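Local coordinates for dinoflagellate luciferase (Lingulodinium polyedrum, PDB 1VPR), which catalyses the oxidation of dinoflagellate luciferin, an open tetrapyrrole, by molecular oxygen with emission of blue light, this chain being the third of its three homologous luciferase domains, at residues M125-D130 with E266-R271; N109-P114 with A291-G296; S56-L61 with A188-I193. All coordinates share one frame; numbering follows the deposited sequence.

Interaction 1: M125-D130 with E266-R271; sequences MCKGFD and EMESGR
With SG of Cys126 placed anti to the carbonyl carbon (chi1 -61°), the thiol leaves helix 120-126 in the direction of Met267. That residue, present as selenomethionine, folds back at its second and third torsions (chi2 -53°, chi3 -51°), and the hooked chain presents its methyl end to the cysteine. The Met267 CE methyl lies 3.6 Å from Cys126 SG and reaches the root of the same side chain, 4.1 Å from Cys126 CB. A small thiol and the flexible chain of a methionine, here with selenium in place of sulfur, suit this buried place, where both side chains also touch Tyr131. The neighbouring pair is more open: Lys127 reaches across to the loop and touches it with CE, 4.0 Å from Glu268 O and 4.1 Å from Glu268 CG. Lys127 NZ remains 6.4 Å from Glu268 OE2, and the carboxylate of Glu268 is engaged elsewhere, OE1 accepting a hydrogen bond from the backbone N of Asn247. Lys127 is the second residue of a type II beta turn from Cys126 to Phe129, and Gly128 the third, with backbone angles that call for glycine.

Opposite stands the tip of the hairpin between strands 259-266 and 271-282, with a G1 beta bulge at Gly270 and Arg271 against Glu266. Inside it, Ser269 OG donates to the anti lone pair of Glu266 OE1 at 2.5 Å, while Arg271 NH1 forms a salt bridge to the syn lone pair of the same oxygen at 2.8 Å. Ser269 OG in turn accepts from Arg271 N in an ST turn. With these groups bonded to one another and Glu268 turned to Asn247, the loop offers Cys126 and Lys127 chiefly apolar contact: thiol against methyl, and a lysine methylene against the backbone and CG of Glu268.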
HETATM    1  N   MSE A 125      18.382 -15.189   5.906  1.00 20.84           N
HETATM    2  CA  MSE A 125      17.592 -16.200   6.612  1.00 21.31           C
HETATM    3  C   MSE A 125      16.137 -16.249   6.161  1.00 21.77           C
HETATM    4  O   MSE A 125      15.517 -17.315   6.134  1.00 19.57           O
HETATM    5  CB  MSE A 125      17.607 -15.921   8.106  1.00 23.19           C
HETATM    6  CG  MSE A 125      18.968 -15.905   8.713  1.00 28.79           C
HETATM    7 SE   MSE A 125      18.833 -15.219  10.501  1.00 39.43          SE
HETATM    8  CE  MSE A 125      20.566 -14.428  10.656  1.00 33.09           C
ATOM      9  N   CYS A 126      15.585 -15.083   5.829  1.00 19.20           N
ATOM     10  CA  CYS A 126      14.191 -15.000   5.415  1.00 19.65           C
ATOM     11  C   CYS A 126      13.943 -15.327   3.957  1.00 20.16           C
ATOM     12  O   CYS A 126      12.796 -15.522   3.560  1.00 20.50           O
ATOM     13  CB  CYS A 126      13.638 -13.599   5.724  1.00 15.28           C
ATOM     14  SG  CYS A 126      13.678 -13.171   7.486  1.00 19.51           S
ATOM     15  N   LYS A 127      15.000 -15.382   3.151  1.00 20.49           N
ATOM     16  CA  LYS A 127      14.821 -15.683   1.729  1.00 22.56           C
ATOM     17  C   LYS A 127      14.098 -17.014   1.579  1.00 21.72           C
ATOM     18  O   LYS A 127      14.524 -18.020   2.138  1.00 21.44           O
ATOM     19  CB  LYS A 127      16.179 -15.742   1.007  1.00 26.00           C
ATOM     20  CG  LYS A 127      16.425 -14.606   0.033  1.00 32.81           C
ATOM     21  CD  LYS A 127      16.565 -13.267   0.757  1.00 36.35           C
ATOM     22  CE  LYS A 127      16.187 -12.091  -0.146  1.00 35.53           C
ATOM     23  NZ  LYS A 127      16.915 -12.099  -1.449  1.00 39.48           N
ATOM     24  N   GLY A 128      12.994 -17.012   0.838  1.00 23.34           N
ATOM     25  CA  GLY A 128      12.226 -18.235   0.630  1.00 21.96           C
ATOM     26  C   GLY A 128      11.247 -18.633   1.738  1.00 23.18           C
ATOM     27  O   GLY A 128      10.593 -19.682   1.644  1.00 20.34           O
ATOM     28  N   PHE A 129      11.135 -17.809   2.777  1.00 20.04           N
ATOM     29  CA  PHE A 129      10.234 -18.084   3.890  1.00 19.53           C
ATOM     30  C   PHE A 129       8.780 -18.119   3.399  1.00 18.27           C
ATOM     31  O   PHE A 129       8.446 -17.460   2.417  1.00 17.29           O
ATOM     32  CB  PHE A 129      10.411 -16.988   4.942  1.00 19.16           C
ATOM     33  CG  PHE A 129       9.480 -17.095   6.119  1.00 19.07           C
ATOM     34  CD1 PHE A 129       8.501 -16.118   6.340  1.00 19.14           C
ATOM     35  CD2 PHE A 129       9.617 -18.128   7.050  1.00 19.70           C
ATOM     36  CE1 PHE A 129       7.679 -16.173   7.480  1.00 17.45           C
ATOM     37  CE2 PHE A 129       8.804 -18.190   8.188  1.00 18.38           C
ATOM     38  CZ  PHE A 129       7.833 -17.205   8.397  1.00 18.83           C
ATOM     39  N   ASP A 130       7.931 -18.913   4.055  1.00 18.27           N
ATOM     40  CA  ASP A 130       6.503 -18.996   3.690  1.00 16.68           C
ATOM     41  C   ASP A 130       5.781 -17.895   4.462  1.00 16.72           C
ATOM     42  O   ASP A 130       5.307 -18.124   5.589  1.00 18.12           O
ATOM     43  CB  ASP A 130       5.903 -20.348   4.089  1.00 17.51           C
ATOM     44  CG  ASP A 130       4.438 -20.491   3.675  1.00 19.93           C
ATOM     45  OD1 ASP A 130       3.897 -21.604   3.838  1.00 19.86           O
ATOM     46  OD2 ASP A 130       3.820 -19.503   3.198  1.00 23.30           O
ATOM     47  N   GLU A 266      10.621  -4.060   4.243  1.00 15.06           N
ATOM     48  CA  GLU A 266      10.724  -4.686   2.921  1.00 15.76           C
ATOM     49  C   GLU A 266      11.746  -5.798   3.163  1.00 17.55           C
ATOM     50  O   GLU A 266      12.962  -5.552   3.222  1.00 18.80           O
ATOM     51  CB  GLU A 266      11.242  -3.661   1.911  1.00 14.82           C
ATOM     52  CG  GLU A 266      11.394  -4.162   0.480  1.00 16.46           C
ATOM     53  CD  GLU A 266      11.923  -3.069  -0.435  1.00 17.18           C
ATOM     54  OE1 GLU A 266      13.109  -2.697  -0.264  1.00 16.04           O
ATOM     55  OE2 GLU A 266      11.149  -2.572  -1.301  1.00 14.78           O
HETATM   56  N   MSE A 267      11.238  -7.023   3.306  1.00 17.95           N
HETATM   57  CA  MSE A 267      12.058  -8.160   3.653  1.00 16.95           C
HETATM   58  C   MSE A 267      13.222  -8.514   2.739  1.00 19.40           C
HETATM   59  O   MSE A 267      14.268  -8.941   3.218  1.00 19.58           O
HETATM   60  CB  MSE A 267      11.166  -9.382   3.866  1.00 18.59           C
HETATM   61  CG  MSE A 267      10.074  -9.204   4.938  1.00 12.18           C
HETATM   62 SE   MSE A 267      10.799  -8.588   6.621  1.00 21.89          SE
HETATM   63  CE  MSE A 267      12.216  -9.908   6.803  1.00 16.25           C
ATOM     64  N   GLU A 268      13.081  -8.330   1.438  1.00 18.96           N
ATOM     65  CA  GLU A 268      14.187  -8.686   0.555  1.00 20.64           C
ATOM     66  C   GLU A 268      15.394  -7.747   0.577  1.00 20.41           C
ATOM     67  O   GLU A 268      16.469  -8.123   0.088  1.00 21.55           O
ATOM     68  CB  GLU A 268      13.673  -8.837  -0.871  1.00 20.04           C
ATOM     69  CG  GLU A 268      12.723  -9.996  -1.024  1.00 18.63           C
ATOM     70  CD  GLU A 268      11.401  -9.789  -0.304  1.00 21.18           C
ATOM     71  OE1 GLU A 268      10.784  -8.717  -0.469  1.00 24.59           O
ATOM     72  OE2 GLU A 268      10.970 -10.716   0.415  1.00 21.87           O
ATOM     73  N   SER A 269      15.230  -6.547   1.137  1.00 18.37           N
ATOM     74  CA  SER A 269      16.311  -5.558   1.211  1.00 18.46           C
ATOM     75  C   SER A 269      16.714  -5.243   2.655  1.00 17.13           C
ATOM     76  O   SER A 269      17.783  -4.674   2.914  1.00 19.52           O
ATOM     77  CB  SER A 269      15.872  -4.268   0.532  1.00 17.67           C
ATOM     78  OG  SER A 269      14.879  -3.611   1.311  1.00 17.89           O
ATOM     79  N   GLY A 270      15.860  -5.624   3.595  1.00 17.09           N
ATOM     80  CA  GLY A 270      16.137  -5.368   5.001  1.00 19.29           C
ATOM     81  C   GLY A 270      15.897  -3.918   5.376  1.00 21.85           C
ATOM     82  O   GLY A 270      16.280  -3.477   6.474  1.00 23.74           O
ATOM     83  N   ARG A 271      15.254  -3.165   4.483  1.00 20.64           N
ATOM     84  CA  ARG A 271      14.988  -1.742   4.747  1.00 20.74           C
ATOM     85  C   ARG A 271      13.636  -1.492   5.426  1.00 18.96           C
ATOM     86  O   ARG A 271      12.652  -2.170   5.126  1.00 17.32           O
ATOM     87  CB  ARG A 271      15.045  -0.951   3.437  1.00 21.73           C
ATOM     88  CG  ARG A 271      16.428  -0.855   2.821  1.00 21.76           C
ATOM     89  CD  ARG A 271      16.381   0.017   1.569  1.00 22.36           C
ATOM     90  NE  ARG A 271      15.538  -0.576   0.536  1.00 20.38           N
ATOM     91  CZ  ARG A 271      15.174   0.065  -0.575  1.00 22.20           C
ATOM     92  NH1 ARG A 271      14.402  -0.532  -1.483  1.00 21.11           N
ATOM     93  NH2 ARG A 271      15.581   1.314  -0.772  1.00 22.34           N
TER

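Interaction 2: N109-P114 with A291-G296; sequences NNFQDP and ATEVGG
The Phe111 ring lies with one face over Glu293 CB, which stands 3.3 Å from the ring centroid and only 6° off its normal, a CH-pi contact; at the ring edge, close to its plane, Ala291 O is 3.8 Å from Phe111 CZ. The ring thus packs on the end of strand 285-294 in the antiparallel beta barrel of this luciferase domain of the calycin superfamily, where Ile298 of the next strand and Leu106 add to its surroundings. Glu293 turns CG anti to its own N (chi1 -170°) and then bends at chi2, running its chain beneath the ring toward the root of Phe111. Its CG lies 3.6 Å from Phe111 CG, and its carboxylate plane is 17° from that of the ring, so that the two flat groups pass one another nearly parallel. A glutamate suits the spot because its methylenes serve the aromatic face while the acid end bonds elsewhere: OE2 forms a salt bridge with Arg274, whose guanidinium also donates to the carbonyls of Phe111 and Asp113. Glu293 OE1 is met from above the carboxylate plane by Gly296 N at 2.8 Å, across the tight turn of Gly295 and Gly296, both with the positive phi that favours glycine. Replacing Phe111 by alanine would probably bare the methylenes of Glu293 and open a gap between the barrel and the 109-114 backbone. That backbone winds in a left-handed helical conformation from Asn109 to Phe111, which asparagine tolerates comparatively well. Beyond it Asn109 ND2 donates to Asp113 OD2 at 2.7 Å, and Asn109 O accepts from Gln112 N and Gln112 NE2, which approach from opposite faces of its carbonyl plane.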
ATOM      1  N   ASN A 109       9.931  12.645  13.728  1.00 20.72           N
ATOM      2  CA  ASN A 109      10.740  13.861  13.837  1.00 24.16           C
ATOM      3  C   ASN A 109      11.330  14.186  12.474  1.00 23.12           C
ATOM      4  O   ASN A 109      12.531  14.412  12.339  1.00 23.36           O
ATOM      5  CB  ASN A 109      11.849  13.674  14.871  1.00 25.20           C
ATOM      6  CG  ASN A 109      11.304  13.669  16.278  1.00 29.67           C
ATOM      7  OD1 ASN A 109      10.530  14.562  16.650  1.00 30.27           O
ATOM      8  ND2 ASN A 109      11.688  12.671  17.072  1.00 30.71           N
ATOM      9  N   ASN A 110      10.455  14.200  11.466  1.00 21.83           N
ATOM     10  CA  ASN A 110      10.833  14.461  10.089  1.00 20.52           C
ATOM     11  C   ASN A 110      11.800  13.416   9.611  1.00 21.68           C
ATOM     12  O   ASN A 110      12.771  13.713   8.893  1.00 21.68           O
ATOM     13  CB  ASN A 110      11.449  15.836   9.940  1.00 23.13           C
ATOM     14  CG  ASN A 110      10.464  16.918  10.195  1.00 24.56           C
ATOM     15  OD1 ASN A 110       9.419  16.991   9.534  1.00 27.79           O
ATOM     16  ND2 ASN A 110      10.769  17.776  11.168  1.00 26.79           N
ATOM     17  N   PHE A 111      11.509  12.182  10.011  1.00 18.26           N
ATOM     18  CA  PHE A 111      12.303  11.032   9.665  1.00 20.11           C
ATOM     19  C   PHE A 111      13.746  11.079  10.187  1.00 20.60           C
ATOM     20  O   PHE A 111      14.588  10.294   9.742  1.00 19.64           O
ATOM     21  CB  PHE A 111      12.275  10.849   8.143  1.00 20.66           C
ATOM     22  CG  PHE A 111      10.878  10.635   7.590  1.00 17.83           C
ATOM     23  CD1 PHE A 111      10.286  11.582   6.768  1.00 19.19           C
ATOM     24  CD2 PHE A 111      10.183   9.467   7.868  1.00 17.52           C
ATOM     25  CE1 PHE A 111       9.010  11.364   6.214  1.00 18.45           C
ATOM     26  CE2 PHE A 111       8.899   9.239   7.319  1.00 17.46           C
ATOM     27  CZ  PHE A 111       8.323  10.194   6.489  1.00 15.26           C
ATOM     28  N   GLN A 112      14.020  11.965  11.145  1.00 21.46           N
ATOM     29  CA  GLN A 112      15.380  12.060  11.706  1.00 24.81           C
ATOM     30  C   GLN A 112      15.600  11.030  12.810  1.00 24.85           C
ATOM     31  O   GLN A 112      16.724  10.799  13.239  1.00 24.18           O
ATOM     32  CB  GLN A 112      15.642  13.462  12.256  1.00 28.78           C
ATOM     33  CG  GLN A 112      15.533  14.551  11.207  1.00 33.25           C
ATOM     34  CD  GLN A 112      15.758  15.923  11.792  1.00 36.66           C
ATOM     35  OE1 GLN A 112      16.835  16.499  11.644  1.00 42.62           O
ATOM     36  NE2 GLN A 112      14.750  16.452  12.476  1.00 38.61           N
ATOM     37  N   ASP A 113      14.517  10.419  13.279  1.00 25.36           N
ATOM     38  CA  ASP A 113      14.620   9.388  14.301  1.00 25.55           C
ATOM     39  C   ASP A 113      15.473   8.267  13.721  1.00 26.94           C
ATOM     40  O   ASP A 113      15.403   7.975  12.512  1.00 27.22           O
ATOM     41  CB  ASP A 113      13.226   8.857  14.649  1.00 27.21           C
ATOM     42  CG  ASP A 113      12.480   9.771  15.603  1.00 29.20           C
ATOM     43  OD1 ASP A 113      11.233   9.702  15.665  1.00 26.96           O
ATOM     44  OD2 ASP A 113      13.153  10.560  16.306  1.00 30.46           O
ATOM     45  N   PRO A 114      16.296   7.619  14.566  1.00 26.34           N
ATOM     46  CA  PRO A 114      17.164   6.526  14.113  1.00 26.04           C
ATOM     47  C   PRO A 114      16.318   5.403  13.496  1.00 24.73           C
ATOM     48  O   PRO A 114      15.403   4.869  14.139  1.00 24.79           O
ATOM     49  CB  PRO A 114      17.867   6.067  15.399  1.00 25.03           C
ATOM     50  CG  PRO A 114      17.733   7.219  16.315  1.00 29.20           C
ATOM     51  CD  PRO A 114      16.373   7.773  16.029  1.00 26.43           C
ATOM     52  N   ALA A 291       3.396  10.298   2.827  1.00 15.06           N
ATOM     53  CA  ALA A 291       4.816  10.590   2.757  1.00 14.37           C
ATOM     54  C   ALA A 291       5.579   9.361   3.235  1.00 13.18           C
ATOM     55  O   ALA A 291       5.449   8.959   4.399  1.00 11.80           O
ATOM     56  CB  ALA A 291       5.150  11.821   3.650  1.00 13.33           C
ATOM     57  N   THR A 292       6.369   8.780   2.338  1.00 14.36           N
ATOM     58  CA  THR A 292       7.158   7.586   2.634  1.00 17.04           C
ATOM     59  C   THR A 292       8.650   7.895   2.558  1.00 19.60           C
ATOM     60  O   THR A 292       9.110   8.510   1.597  1.00 19.29           O
ATOM     61  CB  THR A 292       6.868   6.485   1.626  1.00 18.60           C
ATOM     62  OG1 THR A 292       5.452   6.293   1.534  1.00 18.42           O
ATOM     63  CG2 THR A 292       7.516   5.175   2.062  1.00 16.78           C
ATOM     64  N   GLU A 293       9.403   7.441   3.553  1.00 20.10           N
ATOM     65  CA  GLU A 293      10.839   7.725   3.591  1.00 20.95           C
ATOM     66  C   GLU A 293      11.741   6.542   3.878  1.00 19.08           C
ATOM     67  O   GLU A 293      11.425   5.673   4.691  1.00 17.96           O
ATOM     68  CB  GLU A 293      11.129   8.811   4.642  1.00 21.96           C
ATOM     69  CG  GLU A 293      12.561   9.388   4.619  1.00 22.43           C
ATOM     70  CD  GLU A 293      13.587   8.595   5.434  1.00 23.77           C
ATOM     71  OE1 GLU A 293      14.782   8.989   5.403  1.00 24.62           O
ATOM     72  OE2 GLU A 293      13.215   7.599   6.106  1.00 22.85           O
ATOM     73  N   VAL A 294      12.870   6.528   3.184  1.00 19.18           N
ATOM     74  CA  VAL A 294      13.905   5.528   3.381  1.00 22.10           C
ATOM     75  C   VAL A 294      15.234   6.131   2.900  1.00 22.60           C
ATOM     76  O   VAL A 294      15.309   6.814   1.858  1.00 20.64           O
ATOM     77  CB  VAL A 294      13.589   4.206   2.643  1.00 21.91           C
ATOM     78  CG1 VAL A 294      13.804   4.349   1.146  1.00 22.56           C
ATOM     79  CG2 VAL A 294      14.424   3.072   3.245  1.00 22.65           C
ATOM     80  N   GLY A 295      16.265   5.919   3.708  1.00 23.36           N
ATOM     81  CA  GLY A 295      17.592   6.418   3.392  1.00 22.58           C
ATOM     82  C   GLY A 295      17.699   7.885   3.028  1.00 20.71           C
ATOM     83  O   GLY A 295      18.490   8.217   2.149  1.00 22.90           O
ATOM     84  N   GLY A 296      16.918   8.749   3.676  1.00 20.68           N
ATOM     85  CA  GLY A 296      16.987  10.175   3.393  1.00 23.25           C
ATOM     86  C   GLY A 296      16.157  10.657   2.210  1.00 24.96           C
ATOM     87  O   GLY A 296      16.146  11.850   1.861  1.00 24.67           O
TER

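Interaction 3: S56-L61 with A188-I193; sequences SGFHYL and AEANKI
Phe58 points its ring outward from the first turn of helix 57-65 and meets helix 187-197 with its far end. Ala190 CB sits at the ring edge, near its plane, 3.7 Å from Phe58 CE1. Ile193 comes in obliquely, its CG2 methyl 3.8 Å from Phe58 CE2, so the two residues one turn apart receive the outer carbons of the ring between them. An alanine suits the first position, because its short side chain lets the ring come near the helix backbone, with Phe58 CZ 3.9 Å from Ala190 O. The branched Ile193 offers CB and two methyls to the same ring. Ile176 of helix 172-181 also touches Phe58, making a third helix party to the packing. Behind the ring, Ser56 holds the N-cap position, and its OG shares a hydrogen bond of 2.5 Å with His59 ND1, lying at the imidazole edge. The contact is plain apolar helix packing between the helical bundle domain and the catalytic domain, whose helices 172-181 and 187-197 lie between the first two barrel strands, 163-169 and 206-212, a placement consistent with the helical pair of fatty acid binding proteins.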
ATOM      1  N   SER A  56       5.077  -5.255 -23.058  1.00 33.04           N
ATOM      2  CA  SER A  56       5.980  -5.443 -21.929  1.00 31.96           C
ATOM      3  C   SER A  56       5.198  -5.654 -20.643  1.00 30.44           C
ATOM      4  O   SER A  56       3.989  -5.468 -20.606  1.00 29.58           O
ATOM      5  CB  SER A  56       6.894  -4.225 -21.753  1.00 31.15           C
ATOM      6  OG  SER A  56       6.180  -3.118 -21.203  1.00 29.91           O
ATOM      7  N   GLY A  57       5.900  -6.043 -19.587  1.00 29.72           N
ATOM      8  CA  GLY A  57       5.235  -6.227 -18.314  1.00 29.65           C
ATOM      9  C   GLY A  57       4.702  -4.887 -17.832  1.00 30.09           C
ATOM     10  O   GLY A  57       3.666  -4.823 -17.163  1.00 30.37           O
ATOM     11  N   PHE A  58       5.418  -3.813 -18.157  1.00 28.37           N
ATOM     12  CA  PHE A  58       4.991  -2.478 -17.759  1.00 27.92           C
ATOM     13  C   PHE A  58       3.654  -2.148 -18.399  1.00 28.52           C
ATOM     14  O   PHE A  58       2.818  -1.503 -17.774  1.00 31.01           O
ATOM     15  CB  PHE A  58       6.030  -1.427 -18.158  1.00 26.35           C
ATOM     16  CG  PHE A  58       7.269  -1.437 -17.296  1.00 24.76           C
ATOM     17  CD1 PHE A  58       8.502  -1.792 -17.831  1.00 24.18           C
ATOM     18  CD2 PHE A  58       7.202  -1.075 -15.959  1.00 25.16           C
ATOM     19  CE1 PHE A  58       9.650  -1.784 -17.047  1.00 25.90           C
ATOM     20  CE2 PHE A  58       8.343  -1.063 -15.155  1.00 22.59           C
ATOM     21  CZ  PHE A  58       9.572  -1.416 -15.697  1.00 26.05           C
ATOM     22  N   HIS A  59       3.450  -2.581 -19.646  1.00 28.85           N
ATOM     23  CA  HIS A  59       2.186  -2.328 -20.325  1.00 26.37           C
ATOM     24  C   HIS A  59       1.044  -3.052 -19.623  1.00 26.15           C
ATOM     25  O   HIS A  59      -0.098  -2.577 -19.623  1.00 23.70           O
ATOM     26  CB  HIS A  59       2.245  -2.772 -21.783  1.00 28.85           C
ATOM     27  CG  HIS A  59       3.085  -1.883 -22.639  1.00 30.22           C
ATOM     28  ND1 HIS A  59       4.460  -1.843 -22.543  1.00 30.35           N
ATOM     29  CD2 HIS A  59       2.741  -0.941 -23.547  1.00 31.03           C
ATOM     30  CE1 HIS A  59       4.924  -0.907 -23.352  1.00 31.41           C
ATOM     31  NE2 HIS A  59       3.900  -0.345 -23.973  1.00 30.65           N
ATOM     32  N   TYR A  60       1.346  -4.207 -19.036  1.00 23.59           N
ATOM     33  CA  TYR A  60       0.326  -4.968 -18.324  1.00 23.45           C
ATOM     34  C   TYR A  60      -0.030  -4.193 -17.047  1.00 23.60           C
ATOM     35  O   TYR A  60      -1.203  -4.031 -16.699  1.00 22.78           O
ATOM     36  CB  TYR A  60       0.859  -6.347 -17.951  1.00 23.33           C
ATOM     37  CG  TYR A  60      -0.084  -7.148 -17.076  1.00 24.62           C
ATOM     38  CD1 TYR A  60      -1.289  -7.652 -17.578  1.00 24.56           C
ATOM     39  CD2 TYR A  60       0.248  -7.427 -15.743  1.00 24.22           C
ATOM     40  CE1 TYR A  60      -2.138  -8.420 -16.767  1.00 23.81           C
ATOM     41  CE2 TYR A  60      -0.584  -8.195 -14.930  1.00 23.03           C
ATOM     42  CZ  TYR A  60      -1.770  -8.685 -15.442  1.00 25.36           C
ATOM     43  OH  TYR A  60      -2.590  -9.434 -14.627  1.00 25.42           O
ATOM     44  N   LEU A  61       0.998  -3.727 -16.348  1.00 24.36           N
ATOM     45  CA  LEU A  61       0.789  -2.963 -15.124  1.00 25.05           C
ATOM     46  C   LEU A  61      -0.028  -1.699 -15.415  1.00 24.69           C
ATOM     47  O   LEU A  61      -0.909  -1.329 -14.638  1.00 24.15           O
ATOM     48  CB  LEU A  61       2.138  -2.585 -14.495  1.00 24.52           C
ATOM     49  CG  LEU A  61       2.994  -3.735 -13.973  1.00 25.97           C
ATOM     50  CD1 LEU A  61       4.192  -3.150 -13.239  1.00 27.33           C
ATOM     51  CD2 LEU A  61       2.166  -4.635 -13.049  1.00 22.78           C
ATOM     52  N   ALA A 188      18.400  -4.287 -16.080  1.00 34.55           N
ATOM     53  CA  ALA A 188      18.800  -3.474 -14.944  1.00 34.62           C
ATOM     54  C   ALA A 188      17.857  -2.279 -14.829  1.00 34.37           C
ATOM     55  O   ALA A 188      17.351  -1.975 -13.752  1.00 34.79           O
ATOM     56  CB  ALA A 188      20.233  -2.996 -15.121  1.00 34.19           C
ATOM     57  N   GLU A 189      17.624  -1.615 -15.957  1.00 33.34           N
ATOM     58  CA  GLU A 189      16.779  -0.435 -16.013  1.00 32.16           C
ATOM     59  C   GLU A 189      15.353  -0.694 -15.551  1.00 31.00           C
ATOM     60  O   GLU A 189      14.793   0.091 -14.789  1.00 30.49           O
ATOM     61  CB  GLU A 189      16.797   0.132 -17.436  1.00 34.93           C
ATOM     62  CG  GLU A 189      18.189   0.640 -17.842  1.00 39.63           C
ATOM     63  CD  GLU A 189      18.286   1.047 -19.302  1.00 41.92           C
ATOM     64  OE1 GLU A 189      17.250   1.424 -19.895  1.00 44.09           O
ATOM     65  OE2 GLU A 189      19.405   1.013 -19.861  1.00 45.04           O
ATOM     66  N   ALA A 190      14.771  -1.793 -16.011  1.00 29.50           N
ATOM     67  CA  ALA A 190      13.413  -2.152 -15.629  1.00 29.19           C
ATOM     68  C   ALA A 190      13.424  -2.494 -14.134  1.00 29.53           C
ATOM     69  O   ALA A 190      12.594  -2.011 -13.359  1.00 28.46           O
ATOM     70  CB  ALA A 190      12.947  -3.350 -16.455  1.00 29.27           C
ATOM     71  N   ASN A 191      14.392  -3.309 -13.726  1.00 29.97           N
ATOM     72  CA  ASN A 191      14.517  -3.698 -12.329  1.00 30.21           C
ATOM     73  C   ASN A 191      14.564  -2.491 -11.391  1.00 29.29           C
ATOM     74  O   ASN A 191      13.996  -2.526 -10.304  1.00 29.62           O
ATOM     75  CB  ASN A 191      15.782  -4.538 -12.116  1.00 30.86           C
ATOM     76  CG  ASN A 191      15.651  -5.956 -12.661  1.00 34.77           C
ATOM     77  OD1 ASN A 191      16.611  -6.744 -12.596  1.00 37.73           O
ATOM     78  ND2 ASN A 191      14.474  -6.295 -13.194  1.00 33.71           N
ATOM     79  N   LYS A 192      15.253  -1.431 -11.795  1.00 28.29           N
ATOM     80  CA  LYS A 192      15.351  -0.254 -10.945  1.00 27.97           C
ATOM     81  C   LYS A 192      14.028   0.503 -10.870  1.00 26.93           C
ATOM     82  O   LYS A 192      13.685   1.062  -9.825  1.00 27.47           O
ATOM     83  CB  LYS A 192      16.431   0.692 -11.457  1.00 29.15           C
ATOM     84  CG  LYS A 192      16.613   1.901 -10.576  1.00 31.70           C
ATOM     85  CD  LYS A 192      17.729   2.774 -11.073  1.00 34.29           C
ATOM     86  CE  LYS A 192      18.287   3.624  -9.948  1.00 35.06           C
ATOM     87  NZ  LYS A 192      17.363   4.685  -9.517  1.00 35.64           N
ATOM     88  N   ILE A 193      13.300   0.538 -11.979  1.00 25.52           N
ATOM     89  CA  ILE A 193      12.020   1.239 -12.007  1.00 25.86           C
ATOM     90  C   ILE A 193      11.052   0.540 -11.064  1.00 22.99           C
ATOM     91  O   ILE A 193      10.363   1.177 -10.286  1.00 24.94           O
ATOM     92  CB  ILE A 193      11.408   1.253 -13.416  1.00 24.01           C
ATOM     93  CG1 ILE A 193      12.262   2.126 -14.338  1.00 27.18           C
ATOM     94  CG2 ILE A 193       9.981   1.811 -13.351  1.00 26.35           C
ATOM     95  CD1 ILE A 193      11.930   1.957 -15.802  1.00 27.29           C
TER

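How the interactions relate
Interactions 1 and 2 lie within the catalytic domain and hang on the same antiparallel barrel, where Arg271 CD touches Val294 CG2 at 4.0 Å; along the chain, interaction 1 is nested inside the loop that interaction 2 closes. Interaction 3 joins the helical bundle domain to the catalytic helices. The three centres lie about 21 Å (1 to 2), 22 Å (1 to 3) and 27 Å (2 to 3) apart; only 1 and 2 touch. Interactions 2 and 3 are buried and each centres on one phenylalanine, yet Phe111 presents a face to a strand glutamate, Phe58 its outer carbons to a helix. Interaction 1, partly buried, packs Cys126 on Met267 with the more exposed Lys127 and Glu268 beside them.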